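Long-range contacts in AT-less polyketide synthase (Streptomyces platensis subsp. rosaceus, PDB 4QYR), which probably catalyses carbon-carbon bond formation between acyl units, serving as one ketosynthase domain of the polyketide synthase that assembles isomigrastatin: residues A[6-11]-A[259-264]; A[37-42]-A[64-69]; A[180-185]-A[265-270]; A[202-207]-A[236-241]; A[316-321]-A[386-391]. All blocks are in the same frame, centred on the assembly; numbering follows the deposited sequence. Where two conformers were deposited one is given.

How the contacts relate
All five contacts belong to one ketosynthase domain of the thiolase fold. Contacts 1 and 3 both use strand 260-269; their centres lie about 14 Å apart, and they meet where Val184 packs on Val9 and Val262. Contacts 2 and 4 form a second cluster, centres about 9 Å apart, on the opposite side of the chain's centre from contact 1. Contact 4 reaches the same sheet through strand 239-247. Along the chain, the segments of contacts 1 and 3 alternate, contact 4 is nested inside both and contact 2 inside contact 1, so contacts 1, 3 and 4 bring distant sequence onto one sheet. Contact 5 follows later, at the surface, its centre about 24 Å or more from theirs.

Contact 1 (A[6-11]-A[259-264]); sequences DDAVAI and WGVVRG
Ile11 and Trp259 meet at one end of the densely packed part of this strand pairing. Trp259 N donates to Ile11 O over 2.7 Å, and the same oxygen lies at the edge of the indole, in its plane. Trp259 CB touches Ile11 CG2 at 4.1 Å, the two side chains crossing at about a right angle. Next along, Ile11 N bonds to Gly260 O at 2.8 Å, and Val262 N to Val9 O at 2.9 Å. Between these bonds Ala10 faces Val261 as a non-hydrogen-bonded pair. Ala8 is buried too, its CB resting on Val261 CG1 at 3.5 Å. Val9, Ile11 and Val262 point to the other face, where helix 175-189 covers Val9 and Leu367 of helix 358-372 covers Ile11.

The loose side begins at Arg263, which is partly exposed and makes a salt bridge to Glu435; with Gly264 it faces Val433 in a classic beta bulge. Asp6 and Asp7, before Ala8, are poorly ordered. Strands 9-17 and 260-269 are thus antiparallel neighbours in the middle of the sheet, with helix 248-253 against Ala10 and Val261 and other helices on the opposite face, as in the layered alpha-beta thiolase fold.

Contact 2 (A[37-42]-A[64-69]); sequences LIADYP and AGRIEG
Arg66 grips the backbone of Asp40 side-on, with NE and NH1 both donating to one carbonyl oxygen. NE lies 2.7 Å from Asp40 O and NH1 lies 3.0 Å from it, and the oxygen sits in the guanidinium plane, which limits rotation of the group. A bend at chi3 (-87°) swings NE toward this acceptor. The carboxylate of the same aspartate adds a long salt bridge, OD1 to Arg66 NH1 at 3.6 Å, its plane turned 69° from the guanidinium; water 2 links the same two atoms. Over one guanidinium face, offset toward the rim, lies Pro42 O.

The next shell fixes the two backbones. Ala39 N donates to Ala64 O at 2.9 Å, and Ala64 N returns a bond to Ala39 O at 3.1 Å. Water 1 joins Leu37 O to Arg66 N. Beside this pair Ala64 CB meets Tyr41 CD1 obliquely at 4.1 Å. Pro42, which follows a cis peptide bond, sets its CB over the centre of the Tyr41 ring.

Further out, the hydroxyl of Tyr41 is hydrogen-bonded to Leu203 O, and Gly65 pairs by backbone with Arg236 and Glu238. The arrangement is a minimal two-stranded antiparallel ribbon, strands 39-40 and 63-64, stitched by an arginine in the N-terminal half of the ketosynthase.

Contact 3 (A[180-185]-A[265-270]); sequences LHRAVE and SAENHG
His181 and Ser265 are the nearest residues, their CA atoms 6.1 Å apart, where helix 180-185 crosses strand 265-269 with axes 8.5 Å apart and N-to-C directions at 119°. This is a helix laid on the sheet of the thiolase fold, at the subunit interface of the dimer.

His181 carries the contact. With CG anti to its backbone N (chi1 168°), its imidazole reaches over the strand, and ND1 donates to Ser265 OG in a nearly straight bond (168°) whose modelled length of 2.4 Å is doubtful at this resolution. Ala266 C and Glu267 N lie over one face of the ring, toward its rim. Glu267 rises beside it, its side chain crossing the histidine at about a right angle, with CG 4.1 Å from His181 CD2.

Arg182, bent at chi2 and chi3, belongs to a salt-bridge network with Glu185 and Glu267, though its guanidinium is modelled too close to Glu267 for exact distances to be trusted, and the Glu185 side, one of two conformers, is equally uncertain. The second subunit joins in: its Glu167 pairs with Arg182, and its Arg191 donates to Glu267 O. Water 3 tentatively links Glu267 OE1 and Glu185 OE2, and it bonds to His181 NE2 at 2.6 Å.

Contact 4 (A[202-207]-A[236-241]); sequences LLLSVD and RSEGVA
Leu203 lays its CD2 methyl over the centre of the Arg236 guanidinium, an aliphatic cover on one face of a buried cation. The methyl stands 3.3 Å from Arg236 NH2 and 3.4 Å from Arg236 CZ. The arginine chain runs extended through chi2, then bends at chi3 (60°), which turns NE back; Leu203 CD2 lies over the guanidinium that follows, and CB of Arg236 meets the same methyl at 3.9 Å. NE forms a salt bridge to Glu355, and the cation also makes a cation-pi contact with Phe209.

Glu238, just before strand 239-247, brings the end of its side chain to Leu203. Its chain is extended beyond CG (chi2 -175°), which carries CD away from the Glu238 backbone. OE2 then takes the N-H of Leu203 on its anti lone pair at 3.0 Å and also meets Arg45 in a salt bridge. OE1 accepts from Ile67 N, so both carboxylate oxygens are bound despite their burial. The glutamate's methylene part is not idle: CG packs on Leu203 CG at 3.6 Å, and Leu202 CD2, crossing at about a right angle, touches Glu238 CB at 3.8 Å.

The contact joins the loop after strand 194-201 to the lead-in of strand 239-247. Pro90 of helix 90-106 packs on Leu202, and Phe209 of helix 207-214 on Leu203.

Contact 5 (A[316-321]-A[386-391]); sequences VEVNAL and PHLPLD
Asn319 presents the flat group of this contact, a carboxamide that meets the 386-391 loop with both of its end atoms. At its nitrogen end, ND2 gives a weak hydrogen bond to His387 O, 3.4 Å away with 155° at the hydrogen. At its oxygen end, OD1 comes within 3.2 Å of Pro389 CG, a carbon neighbour and not a donor. Both partners lie to the same side of the carboxamide plane, and the proline ring is crossed obliquely. With CG anti to its carbonyl carbon (chi1 -74°), the asparagine begins pointing neither at the loop nor away, and its carboxamide end comes nearer. The imidazole of His387 leads away, so that residue contributes its carbonyl.

One residue back on the helix, Val318 supplies the apolar half. Its two methyls split the work: CG1 sits against Pro389 CD at 3.5 Å, while CG2 meets Leu388 CD2 at 4.0 Å. Val318 also packs on Phe227 and on Leu344 of strand 342-345, which ties the patch to the sheet. The loop itself leads on to strand 394-396, at the border of that sheet.

The chemistry is therefore mainly van der Waals: a valine and an asparagine against a Leu-Pro pair, with one weak polar link and no charge pairing. The surface seam where the loop meets helix 313-331 thus has little directional bonding.

Contact 1 (A[6-11]-A[259-264])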
# COMPACT_ATOMS: atom_id res chain seq x y z
N ASP A 6 4.79 7.41 -23.51
CA ASP A 6 5.82 6.97 -24.46
C ASP A 6 7.20 7.44 -23.99
O ASP A 6 8.13 7.59 -24.79
CB ASP A 6 5.50 7.49 -25.86
CG ASP A 6 6.43 6.93 -26.92
OD1 ASP A 6 7.02 5.85 -26.69
OD2 ASP A 6 6.59 7.58 -27.98
N ASP A 7 7.34 7.67 -22.70
CA ASP A 7 8.64 8.03 -22.17
C ASP A 7 8.74 7.67 -20.69
O ASP A 7 7.79 7.16 -20.08
CB ASP A 7 8.94 9.53 -22.38
CG ASP A 7 7.85 10.44 -21.81
OD1 ASP A 7 6.71 10.42 -22.33
OD2 ASP A 7 8.14 11.19 -20.85
N ALA A 8 9.91 7.96 -20.14
CA ALA A 8 10.24 7.57 -18.80
C ALA A 8 9.92 8.68 -17.81
O ALA A 8 9.39 9.73 -18.17
CB ALA A 8 11.69 7.20 -18.72
N VAL A 9 10.27 8.44 -16.55
CA VAL A 9 9.90 9.34 -15.48
C VAL A 9 11.12 10.03 -14.89
O VAL A 9 12.04 9.38 -14.39
CB VAL A 9 9.15 8.59 -14.37
CG1 VAL A 9 8.83 9.53 -13.25
CG2 VAL A 9 7.90 8.01 -14.92
N ALA A 10 11.11 11.35 -14.95
CA ALA A 10 12.15 12.15 -14.36
C ALA A 10 12.02 12.24 -12.84
O ALA A 10 10.92 12.34 -12.30
CB ALA A 10 12.13 13.53 -14.96
N ILE A 11 13.15 12.20 -12.14
CA ILE A 11 13.18 12.63 -10.75
C ILE A 11 13.59 14.09 -10.74
O ILE A 11 14.73 14.43 -11.07
CB ILE A 11 14.15 11.80 -9.90
CG1 ILE A 11 13.80 10.32 -10.01
CG2 ILE A 11 14.16 12.30 -8.45
CD1 ILE A 11 14.64 9.43 -9.18
N TRP A 259 17.27 15.13 -11.61
CA TRP A 259 18.26 14.38 -10.87
C TRP A 259 18.65 13.13 -11.63
O TRP A 259 19.81 12.70 -11.62
CB TRP A 259 17.73 13.98 -9.51
CG TRP A 259 17.73 15.05 -8.52
CD1 TRP A 259 16.81 16.04 -8.39
CD2 TRP A 259 18.66 15.22 -7.46
NE1 TRP A 259 17.13 16.85 -7.33
CE2 TRP A 259 18.26 16.36 -6.73
CE3 TRP A 259 19.80 14.53 -7.05
CZ2 TRP A 259 18.96 16.83 -5.64
CZ3 TRP A 259 20.50 15.00 -5.96
CH2 TRP A 259 20.08 16.14 -5.26
N GLY A 260 17.66 12.53 -12.28
CA GLY A 260 17.84 11.29 -12.99
C GLY A 260 16.55 10.83 -13.64
O GLY A 260 15.48 11.39 -13.42
N VAL A 261 16.67 9.79 -14.45
CA VAL A 261 15.53 9.23 -15.13
C VAL A 261 15.34 7.79 -14.66
O VAL A 261 16.33 7.07 -14.49
CB VAL A 261 15.73 9.26 -16.64
CG1 VAL A 261 14.61 8.55 -17.36
CG2 VAL A 261 15.84 10.68 -17.11
N VAL A 262 14.10 7.38 -14.43
CA VAL A 262 13.80 5.98 -14.16
C VAL A 262 13.50 5.24 -15.45
O VAL A 262 12.43 5.43 -16.04
CB VAL A 262 12.62 5.84 -13.24
CG1 VAL A 262 12.37 4.36 -12.94
CG2 VAL A 262 12.86 6.65 -12.00
N ARG A 263 14.44 4.40 -15.90
CA ARG A 263 14.30 3.70 -17.18
C ARG A 263 13.49 2.42 -17.05
O ARG A 263 12.72 2.08 -17.93
CB ARG A 263 15.68 3.37 -17.76
CG ARG A 263 16.33 4.52 -18.54
CD ARG A 263 15.51 4.94 -19.75
NE ARG A 263 15.93 6.25 -20.24
CZ ARG A 263 15.20 7.01 -21.05
NH1 ARG A 263 15.65 8.20 -21.45
NH2 ARG A 263 14.01 6.58 -21.45
N GLY A 264 13.68 1.71 -15.94
CA GLY A 264 12.93 0.51 -15.68
C GLY A 264 12.69 0.29 -14.20
O GLY A 264 13.34 0.89 -13.35

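Contact 2 (A[37-42]-A[64-69])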
# COMPACT_ATOMS: atom_id res chain seq x y z
N LEU A 37 28.80 6.10 9.88
CA LEU A 37 27.94 6.98 10.66
C LEU A 37 27.11 6.25 11.70
O LEU A 37 26.13 6.78 12.20
CB LEU A 37 27.01 7.75 9.74
CG LEU A 37 27.87 8.36 8.65
CD1 LEU A 37 27.06 8.64 7.40
CD2 LEU A 37 28.52 9.61 9.19
N ILE A 38 27.48 5.02 12.00
CA ILE A 38 26.74 4.29 13.01
C ILE A 38 27.18 4.77 14.39
O ILE A 38 28.37 4.98 14.64
CB ILE A 38 26.90 2.77 12.84
CG1 ILE A 38 25.93 2.27 11.77
CG2 ILE A 38 26.64 2.03 14.13
CD1 ILE A 38 26.59 1.98 10.43
N ALA A 39 26.20 4.98 15.26
CA ALA A 39 26.45 5.40 16.63
C ALA A 39 25.82 4.43 17.64
O ALA A 39 25.56 3.27 17.33
CB ALA A 39 25.92 6.79 16.84
N ASP A 40 25.57 4.93 18.85
CA ASP A 40 25.02 4.12 19.93
C ASP A 40 23.52 4.30 20.06
O ASP A 40 22.99 5.36 19.74
CB ASP A 40 25.69 4.48 21.26
CG ASP A 40 25.48 5.94 21.65
OD1 ASP A 40 26.25 6.81 21.18
OD2 ASP A 40 24.54 6.21 22.43
N TYR A 41 22.83 3.28 20.55
CA TYR A 41 21.41 3.42 20.85
C TYR A 41 21.20 3.21 22.35
O TYR A 41 21.80 2.31 22.92
CB TYR A 41 20.58 2.42 20.04
CG TYR A 41 19.09 2.71 20.04
CD1 TYR A 41 18.56 3.69 19.22
CD2 TYR A 41 18.24 2.02 20.87
CE1 TYR A 41 17.20 3.95 19.22
CE2 TYR A 41 16.88 2.27 20.88
CZ TYR A 41 16.36 3.24 20.06
OH TYR A 41 15.00 3.48 20.08
N PRO A 42 20.35 4.03 22.99
CA PRO A 42 19.51 5.11 22.45
C PRO A 42 20.16 6.49 22.37
O PRO A 42 19.86 7.22 21.44
CB PRO A 42 18.35 5.15 23.44
CG PRO A 42 18.97 4.74 24.74
CD PRO A 42 20.00 3.72 24.39
N ALA A 64 22.94 1.90 16.35
CA ALA A 64 22.04 2.32 15.27
C ALA A 64 22.62 3.50 14.52
O ALA A 64 23.43 4.25 15.05
CB ALA A 64 20.66 2.69 15.82
N GLY A 65 22.21 3.64 13.26
CA GLY A 65 22.39 4.89 12.56
C GLY A 65 21.24 5.75 13.01
O GLY A 65 20.08 5.38 12.85
N ARG A 66 21.54 6.90 13.61
CA ARG A 66 20.52 7.81 14.12
C ARG A 66 20.50 9.15 13.41
O ARG A 66 21.53 9.67 12.98
CB ARG A 66 20.70 8.06 15.61
CG ARG A 66 20.37 6.91 16.50
CD ARG A 66 20.28 7.37 17.93
NE ARG A 66 21.56 7.36 18.64
CZ ARG A 66 22.26 8.45 18.97
NH1 ARG A 66 23.40 8.32 19.63
NH2 ARG A 66 21.83 9.66 18.64
N ILE A 67 19.31 9.70 13.32
CA ILE A 67 19.12 11.06 12.87
C ILE A 67 19.14 11.97 14.09
O ILE A 67 18.49 11.69 15.11
CB ILE A 67 17.78 11.19 12.13
CG1 ILE A 67 17.87 10.49 10.79
CG2 ILE A 67 17.38 12.65 11.95
CD1 ILE A 67 16.64 10.65 10.01
N GLU A 68 19.89 13.05 14.03
CA GLU A 68 19.85 13.97 15.15
C GLU A 68 18.63 14.88 15.05
O GLU A 68 18.28 15.36 13.96
CB GLU A 68 21.13 14.80 15.22
CG GLU A 68 21.84 14.65 16.56
CD GLU A 68 20.89 14.83 17.75
OE1 GLU A 68 20.07 15.78 17.73
OE2 GLU A 68 20.96 14.02 18.70
N GLY A 69 17.95 15.08 16.18
CA GLY A 69 16.86 16.03 16.25
C GLY A 69 15.53 15.45 15.81
O GLY A 69 14.75 16.09 15.11
O HOH W 1 24.00 7.49 13.84
O HOH W 2 25.31 9.86 21.48

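Contact 3 (A[180-185]-A[265-270])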
# COMPACT_ATOMS: atom_id res chain seq x y z
N LEU A 180 8.50 4.25 -4.95
CA LEU A 180 9.02 4.80 -6.19
C LEU A 180 8.41 4.08 -7.38
O LEU A 180 8.03 4.70 -8.37
CB LEU A 180 10.53 4.70 -6.22
CG LEU A 180 11.23 5.32 -7.41
CD1 LEU A 180 10.87 6.78 -7.51
CD2 LEU A 180 12.73 5.14 -7.30
N HIS A 181 8.27 2.77 -7.26
CA HIS A 181 7.76 1.95 -8.35
C HIS A 181 6.27 2.22 -8.61
O HIS A 181 5.83 2.26 -9.76
CB HIS A 181 8.00 0.46 -8.05
CG HIS A 181 7.26 -0.46 -8.97
ND1 HIS A 181 7.69 -0.74 -10.25
CD2 HIS A 181 6.11 -1.15 -8.81
CE1 HIS A 181 6.84 -1.56 -10.83
NE2 HIS A 181 5.87 -1.83 -9.98
N ARG A 182 5.51 2.40 -7.54
CA ARG A 182 4.09 2.57 -7.65
C ARG A 182 3.80 3.94 -8.23
O ARG A 182 2.92 4.11 -9.07
CB ARG A 182 3.42 2.38 -6.29
CG ARG A 182 1.88 2.38 -6.28
CD ARG A 182 1.23 1.55 -7.39
NE ARG A 182 1.92 0.28 -7.61
CZ ARG A 182 1.89 -0.74 -6.76
NH1 ARG A 182 2.54 -1.86 -7.05
NH2 ARG A 182 1.21 -0.63 -5.63
N ALA A 183 4.58 4.92 -7.78
CA ALA A 183 4.46 6.27 -8.31
C ALA A 183 4.78 6.25 -9.79
O ALA A 183 4.11 6.93 -10.58
CB ALA A 183 5.37 7.21 -7.58
N VAL A 184 5.79 5.47 -10.19
CA VAL A 184 6.17 5.47 -11.59
C VAL A 184 5.07 4.85 -12.45
O VAL A 184 4.75 5.38 -13.52
CB VAL A 184 7.51 4.75 -11.84
CG1 VAL A 184 7.65 4.39 -13.30
CG2 VAL A 184 8.66 5.67 -11.46
N GLU A 185 4.52 3.73 -11.99
CA GLU A 185 3.38 3.09 -12.64
C GLU A 185 2.29 4.10 -12.95
O GLU A 185 1.85 4.25 -14.09
CB GLU A 185 2.79 1.99 -11.74
CG GLU A 185 3.49 0.66 -11.83
CD GLU A 185 2.76 -0.41 -11.04
OE1 GLU A 185 2.17 -0.09 -10.00
OE2 GLU A 185 2.77 -1.58 -11.50
N SER A 265 11.77 -0.62 -13.90
CA SER A 265 11.26 -0.72 -12.55
C SER A 265 10.37 -1.95 -12.43
O SER A 265 9.47 -2.13 -13.24
CB SER A 265 10.48 0.56 -12.23
OG SER A 265 9.55 0.37 -11.19
N ALA A 266 10.62 -2.79 -11.43
CA ALA A 266 9.79 -3.99 -11.25
C ALA A 266 9.64 -4.35 -9.79
O ALA A 266 10.52 -4.03 -8.99
CB ALA A 266 10.38 -5.17 -12.02
N GLU A 267 8.54 -5.02 -9.43
CA GLU A 267 8.39 -5.61 -8.09
C GLU A 267 7.78 -7.00 -8.22
O GLU A 267 7.09 -7.29 -9.18
CB GLU A 267 7.52 -4.73 -7.18
CG GLU A 267 6.04 -5.01 -7.32
CD GLU A 267 5.16 -4.25 -6.31
OE1 GLU A 267 4.27 -3.49 -6.75
OE2 GLU A 267 5.34 -4.44 -5.08
N ASN A 268 8.07 -7.87 -7.25
CA ASN A 268 7.53 -9.22 -7.25
C ASN A 268 7.64 -9.80 -5.87
O ASN A 268 8.16 -9.16 -4.98
CB ASN A 268 8.23 -10.13 -8.27
CG ASN A 268 9.61 -10.63 -7.80
OD1 ASN A 268 10.17 -10.17 -6.79
ND2 ASN A 268 10.19 -11.56 -8.57
N HIS A 269 7.15 -11.01 -5.66
CA HIS A 269 7.29 -11.57 -4.34
C HIS A 269 7.98 -12.91 -4.44
O HIS A 269 7.89 -13.59 -5.45
CB HIS A 269 5.95 -11.73 -3.64
CG HIS A 269 6.07 -12.23 -2.23
ND1 HIS A 269 6.10 -13.57 -1.92
CD2 HIS A 269 6.17 -11.57 -1.05
CE1 HIS A 269 6.21 -13.72 -0.61
NE2 HIS A 269 6.26 -12.52 -0.06
N GLY A 270 8.68 -13.26 -3.37
CA GLY A 270 9.47 -14.47 -3.32
C GLY A 270 8.72 -15.79 -3.41
O GLY A 270 9.30 -16.76 -3.86
O HOH W 3 4.10 -3.71 -9.53

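Contact 4 (A[202-207]-A[236-241])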
# COMPACT_ATOMS: atom_id res chain seq x y z
N LEU A 202 12.09 5.32 11.74
CA LEU A 202 12.62 5.85 12.98
C LEU A 202 12.56 4.81 14.08
O LEU A 202 11.57 4.08 14.22
CB LEU A 202 11.85 7.11 13.39
CG LEU A 202 12.04 8.33 12.49
CD1 LEU A 202 11.21 9.50 12.97
CD2 LEU A 202 13.48 8.71 12.51
N LEU A 203 13.63 4.75 14.86
CA LEU A 203 13.77 3.74 15.91
C LEU A 203 13.39 4.33 17.28
O LEU A 203 14.23 4.93 17.96
CB LEU A 203 15.20 3.21 15.91
CG LEU A 203 15.77 3.01 14.51
CD1 LEU A 203 17.28 2.88 14.56
CD2 LEU A 203 15.19 1.78 13.90
N LEU A 204 12.14 4.15 17.68
CA LEU A 204 11.61 4.86 18.83
C LEU A 204 11.14 3.92 19.93
O LEU A 204 10.54 4.38 20.91
CB LEU A 204 10.47 5.78 18.40
CG LEU A 204 10.88 6.84 17.38
CD1 LEU A 204 9.69 7.70 16.97
CD2 LEU A 204 12.02 7.71 17.91
N SER A 205 11.42 2.63 19.78
CA SER A 205 11.07 1.65 20.82
C SER A 205 11.96 0.42 20.78
O SER A 205 12.70 0.19 19.83
CB SER A 205 9.61 1.22 20.70
OG SER A 205 9.51 0.00 19.96
N VAL A 206 11.84 -0.38 21.83
CA VAL A 206 12.63 -1.59 22.01
C VAL A 206 12.11 -2.78 21.21
O VAL A 206 12.90 -3.60 20.72
CB VAL A 206 12.66 -2.01 23.48
CG1 VAL A 206 13.66 -3.10 23.68
CG2 VAL A 206 13.01 -0.83 24.33
N ASP A 207 10.79 -2.88 21.11
CA ASP A 207 10.10 -4.02 20.53
C ASP A 207 10.80 -4.67 19.34
O ASP A 207 11.15 -5.85 19.40
CB ASP A 207 8.69 -3.60 20.10
CG ASP A 207 7.82 -3.20 21.28
OD1 ASP A 207 6.99 -4.04 21.72
OD2 ASP A 207 7.97 -2.05 21.77
N ARG A 236 20.18 -1.60 12.55
CA ARG A 236 19.05 -0.77 12.17
C ARG A 236 19.47 0.71 12.06
O ARG A 236 20.38 1.15 12.76
CB ARG A 236 17.92 -0.96 13.18
CG ARG A 236 17.59 -2.43 13.48
CD ARG A 236 16.36 -2.54 14.37
NE ARG A 236 15.21 -1.93 13.70
CZ ARG A 236 14.14 -1.40 14.31
NH1 ARG A 236 14.04 -1.37 15.64
NH2 ARG A 236 13.18 -0.87 13.56
N SER A 237 18.83 1.46 11.16
CA SER A 237 19.11 2.89 11.01
C SER A 237 17.87 3.70 10.78
O SER A 237 16.88 3.22 10.23
CB SER A 237 20.04 3.16 9.84
OG SER A 237 21.31 2.62 10.07
N GLU A 238 17.95 4.97 11.17
CA GLU A 238 16.90 5.92 10.88
C GLU A 238 17.17 6.60 9.56
O GLU A 238 18.30 6.62 9.09
CB GLU A 238 16.80 6.96 12.00
CG GLU A 238 16.62 6.31 13.33
CD GLU A 238 16.40 7.30 14.44
OE1 GLU A 238 17.05 8.37 14.41
OE2 GLU A 238 15.58 6.99 15.34
N GLY A 239 16.14 7.17 8.96
CA GLY A 239 16.31 7.84 7.68
C GLY A 239 14.98 8.33 7.17
O GLY A 239 13.94 7.74 7.47
N VAL A 240 15.02 9.42 6.40
CA VAL A 240 13.81 9.90 5.76
C VAL A 240 14.16 10.53 4.42
O VAL A 240 15.17 11.22 4.30
CB VAL A 240 13.08 10.90 6.67
CG1 VAL A 240 14.01 12.04 7.04
CG2 VAL A 240 11.79 11.40 6.03
N ALA A 241 13.36 10.25 3.40
CA ALA A 241 13.64 10.72 2.05
C ALA A 241 12.37 10.89 1.26
O ALA A 241 11.39 10.20 1.52
CB ALA A 241 14.57 9.75 1.34

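Contact 5 (A[316-321]-A[386-391])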
# COMPACT_ATOMS: atom_id res chain seq x y z
N VAL A 316 23.83 -14.51 -2.16
CA VAL A 316 22.62 -14.90 -2.89
C VAL A 316 22.25 -13.79 -3.85
O VAL A 316 22.06 -14.02 -5.05
CB VAL A 316 21.44 -15.18 -1.93
CG1 VAL A 316 20.13 -15.27 -2.70
CG2 VAL A 316 21.68 -16.46 -1.14
N GLU A 317 22.17 -12.58 -3.31
CA GLU A 317 21.86 -11.41 -4.10
C GLU A 317 22.83 -11.26 -5.25
O GLU A 317 22.41 -11.04 -6.39
CB GLU A 317 21.88 -10.15 -3.23
CG GLU A 317 21.88 -8.86 -4.05
CD GLU A 317 21.60 -7.60 -3.23
OE1 GLU A 317 21.86 -7.61 -2.00
OE2 GLU A 317 21.09 -6.61 -3.82
N VAL A 318 24.12 -11.41 -4.97
CA VAL A 318 25.13 -11.18 -6.00
C VAL A 318 25.14 -12.27 -7.05
O VAL A 318 25.36 -12.00 -8.23
CB VAL A 318 26.53 -11.04 -5.41
CG1 VAL A 318 27.55 -10.88 -6.52
CG2 VAL A 318 26.60 -9.83 -4.50
N ASN A 319 24.90 -13.51 -6.64
CA ASN A 319 24.78 -14.57 -7.62
C ASN A 319 23.51 -14.41 -8.44
O ASN A 319 23.50 -14.69 -9.62
CB ASN A 319 24.80 -15.94 -6.95
CG ASN A 319 26.18 -16.32 -6.47
OD1 ASN A 319 27.15 -16.32 -7.24
ND2 ASN A 319 26.28 -16.65 -5.20
N ALA A 320 22.43 -13.94 -7.82
CA ALA A 320 21.19 -13.77 -8.56
C ALA A 320 21.34 -12.66 -9.61
O ALA A 320 20.80 -12.74 -10.71
CB ALA A 320 20.05 -13.45 -7.61
N LEU A 321 22.10 -11.65 -9.25
CA LEU A 321 22.40 -10.53 -10.12
C LEU A 321 23.23 -11.00 -11.31
O LEU A 321 22.98 -10.62 -12.46
CB LEU A 321 23.15 -9.48 -9.32
CG LEU A 321 23.22 -8.03 -9.73
CD1 LEU A 321 21.87 -7.57 -10.18
CD2 LEU A 321 23.66 -7.23 -8.52
N PRO A 386 33.72 -15.27 0.39
CA PRO A 386 34.16 -16.41 -0.42
C PRO A 386 33.09 -17.01 -1.34
O PRO A 386 33.45 -17.87 -2.15
CB PRO A 386 34.56 -17.45 0.63
CG PRO A 386 34.74 -16.69 1.91
CD PRO A 386 33.77 -15.56 1.84
N HIS A 387 31.84 -16.58 -1.23
CA HIS A 387 30.76 -17.15 -2.04
C HIS A 387 30.31 -16.20 -3.14
O HIS A 387 29.39 -16.49 -3.90
CB HIS A 387 29.57 -17.53 -1.15
CG HIS A 387 29.85 -18.65 -0.21
ND1 HIS A 387 29.76 -19.97 -0.57
CD2 HIS A 387 30.23 -18.65 1.09
CE1 HIS A 387 30.07 -20.74 0.46
NE2 HIS A 387 30.36 -19.96 1.48
N LEU A 388 30.96 -15.06 -3.23
CA LEU A 388 30.74 -14.18 -4.36
C LEU A 388 31.31 -14.89 -5.58
O LEU A 388 32.22 -15.71 -5.45
CB LEU A 388 31.40 -12.82 -4.15
CG LEU A 388 30.99 -12.15 -2.84
CD1 LEU A 388 31.74 -10.85 -2.67
CD2 LEU A 388 29.49 -11.94 -2.81
N PRO A 389 30.77 -14.58 -6.77
CA PRO A 389 31.20 -15.27 -7.98
C PRO A 389 32.66 -14.98 -8.31
O PRO A 389 33.13 -13.85 -8.12
CB PRO A 389 30.29 -14.68 -9.06
CG PRO A 389 29.14 -14.12 -8.32
CD PRO A 389 29.72 -13.60 -7.05
N LEU A 390 33.36 -16.00 -8.78
CA LEU A 390 34.76 -15.88 -9.16
C LEU A 390 34.86 -15.39 -10.60
O LEU A 390 35.93 -15.00 -11.07
CB LEU A 390 35.47 -17.23 -9.00
CG LEU A 390 35.41 -17.88 -7.63
CD1 LEU A 390 34.55 -19.13 -7.69
CD2 LEU A 390 36.81 -18.24 -7.17
N ASP A 391 33.72 -15.40 -11.29
CA ASP A 391 33.66 -15.19 -12.73
C ASP A 391 33.97 -13.76 -13.20
O ASP A 391 33.93 -13.49 -14.40
CB ASP A 391 32.28 -15.61 -13.24
CG ASP A 391 32.05 -17.11 -13.12
OD1 ASP A 391 32.99 -17.90 -13.36
OD2 ASP A 391 30.91 -17.50 -12.77